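Local coordinates for putative dehydrogenase (Amycolatopsis orientalis, PDB 5A9T), which is an imine reductase that probably uses NADPH to reduce imines, and binds the amine (R)-methyltetrahydroisoquinoline, at residues A[19-24]-A[29-34]. Residues are numbered along the deposited sequence; the frame is centred on the assembly and turned at random.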
loop_
_atom_site.group_PDB
_atom_site.type_symbol
_atom_site.label_atom_id
_atom_site.label_comp_id
_atom_site.label_asym_id
_atom_site.label_seq_id
_atom_site.Cartn_x
_atom_site.Cartn_y
_atom_site.Cartn_z
ATOM N N ALA A 19 26.201 10.498 8.009
ATOM C CA ALA A 19 25.042 11.385 7.994
ATOM C C ALA A 19 24.544 11.799 9.415
ATOM O O ALA A 19 24.188 12.896 9.660
ATOM C CB ALA A 19 23.906 10.775 7.193
ATOM N N LEU A 20 24.623 10.836 10.325
ATOM C CA LEU A 20 24.298 11.136 11.701
ATOM C C LEU A 20 25.240 12.173 12.298
ATOM O O LEU A 20 24.827 13.136 12.908
ATOM C CB LEU A 20 24.332 9.871 12.556
ATOM C CG LEU A 20 23.401 8.730 12.182
ATOM C CD1 LEU A 20 23.642 7.362 12.850
ATOM C CD2 LEU A 20 21.953 9.097 12.336
ATOM N N ALA A 21 26.522 11.967 12.108
ATOM C CA ALA A 21 27.447 12.888 12.644
ATOM C C ALA A 21 27.333 14.297 12.030
ATOM O O ALA A 21 27.340 15.271 12.749
ATOM C CB ALA A 21 28.848 12.351 12.426
ATOM N N ALA A 22 27.116 14.368 10.716
ATOM C CA ALA A 22 26.903 15.619 10.059
ATOM C C ALA A 22 25.695 16.369 10.541
ATOM O O ALA A 22 25.758 17.554 10.812
ATOM C CB ALA A 22 26.849 15.446 8.564
ATOM N N ALA A 23 24.581 15.620 10.787
ATOM C CA ALA A 23 23.404 16.227 11.316
ATOM C C ALA A 23 23.650 16.776 12.697
ATOM O O ALA A 23 23.146 17.825 13.088
ATOM C CB ALA A 23 22.265 15.233 11.250
ATOM N N LEU A 24 24.356 16.044 13.570
ATOM C CA LEU A 24 24.619 16.532 14.898
ATOM C C LEU A 24 25.545 17.762 14.942
ATOM O O LEU A 24 25.319 18.678 15.688
ATOM C CB LEU A 24 25.190 15.380 15.756
ATOM C CG LEU A 24 24.256 14.204 15.991
ATOM C CD1 LEU A 24 25.035 13.045 16.508
ATOM C CD2 LEU A 24 23.212 14.627 17.025
ATOM N N HIS A 29 26.353 20.500 18.151
ATOM C CA HIS A 29 26.963 19.661 19.163
ATOM C C HIS A 29 28.460 19.588 18.978
ATOM O O HIS A 29 28.975 19.735 17.887
ATOM C CB HIS A 29 26.362 18.224 19.013
ATOM C CG HIS A 29 24.915 18.148 19.328
ATOM N ND1 HIS A 29 24.422 18.111 20.616
ATOM C CD2 HIS A 29 23.849 18.000 18.513
ATOM C CE1 HIS A 29 23.092 18.029 20.567
ATOM N NE2 HIS A 29 22.730 17.991 19.293
ATOM N N ASP A 30 29.163 19.225 20.069
ATOM C CA ASP A 30 30.606 18.869 20.059
ATOM C C ASP A 30 30.721 17.393 19.724
ATOM O O ASP A 30 30.525 16.568 20.607
ATOM C CB ASP A 30 31.289 19.202 21.414
ATOM C CG ASP A 30 31.584 20.716 21.609
ATOM O OD1 ASP A 30 31.496 21.521 20.641
ATOM O OD2 ASP A 30 31.797 21.069 22.795
ATOM N N VAL A 31 31.005 17.102 18.457
ATOM C CA VAL A 31 30.900 15.732 17.969
ATOM C C VAL A 31 32.275 15.131 17.941
ATOM O O VAL A 31 33.185 15.621 17.180
ATOM C CB VAL A 31 30.178 15.618 16.638
ATOM C CG1 VAL A 31 30.098 14.166 16.147
ATOM C CG2 VAL A 31 28.788 16.272 16.771
ATOM N N THR A 32 32.430 14.018 18.626
ATOM C CA THR A 32 33.592 13.111 18.487
ATOM C C THR A 32 33.267 11.945 17.607
ATOM O O THR A 32 32.208 11.317 17.772
ATOM C CB THR A 32 34.108 12.665 19.822
ATOM O OG1 THR A 32 34.416 13.786 20.660
ATOM C CG2 THR A 32 35.244 11.680 19.770
ATOM N N VAL A 33 34.130 11.606 16.639
ATOM C CA VAL A 33 33.850 10.523 15.710
ATOM C C VAL A 33 34.878 9.443 15.754
ATOM O O VAL A 33 36.077 9.717 16.006
ATOM C CB VAL A 33 33.631 11.008 14.265
ATOM C CG1 VAL A 33 32.503 11.956 14.192
ATOM C CG2 VAL A 33 34.884 11.694 13.719
ATOM N N TRP A 34 34.441 8.212 15.555
ATOM C CA TRP A 34 35.333 7.013 15.584
ATOM C C TRP A 34 34.857 6.086 14.506
ATOM O O TRP A 34 33.654 5.939 14.223
ATOM C CB TRP A 34 35.353 6.313 16.908
ATOM C CG TRP A 34 36.108 5.029 16.972
ATOM C CD1 TRP A 34 37.427 4.887 17.315
ATOM C CD2 TRP A 34 35.647 3.714 16.648
ATOM N NE1 TRP A 34 37.776 3.535 17.284
ATOM C CE2 TRP A 34 36.721 2.819 16.811
ATOM C CE3 TRP A 34 34.457 3.205 16.126
ATOM C CZ2 TRP A 34 36.579 1.439 16.644
ATOM C CZ3 TRP A 34 34.343 1.840 15.984
ATOM C CH2 TRP A 34 35.392 0.989 16.169
#
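H29 takes up the carbonyl of L24 just beyond the turn that joins helix 15-26 to strand 30-34, within the first beta-alpha-beta unit of the Rossmann-type NADP-binding domain. The axes of the short helical and strand segments run at 161°, close to antiparallel, and come within 8.9 Å, as expected where a helix returns over its parallel sheet. The backbone bond from H29 N to L24 O measures 3.2 Å with an N-H...O angle of 160°, and the donor lies tilted from the carbonyl plane. That same oxygen sits at the edge of the imidazole, near its plane, 3.3 Å from H29 CD2. With CG anti to its own carbonyl carbon (chi1 -66°), the ring turns back to the helix and its CD2 meets L24 CD2 at 3.7 Å. On the other side of the imidazole, ND1 is hydrogen-bonded to the backbone oxygen of L6, so the ring spans from helix to the residue just ahead of strand 7-11. Replacing H29 with an alanine removes the ring, which would probably open a gap beside L24 CD2 and leave L6 O without its imidazole partner.

Within the strand, V31 directs CG2 at L24 CB, 3.8 Å away. L24 itself also packs on V8 and V10 of strand 7-11, so its side chain fills the interface between the helix and the sheet. V33 follows on the same face, near L13, a residue of the NADP(+) site; L44 of helix 42-46 touches both it and A21. V33 CG1 lies 4.1 Å from A21 CB.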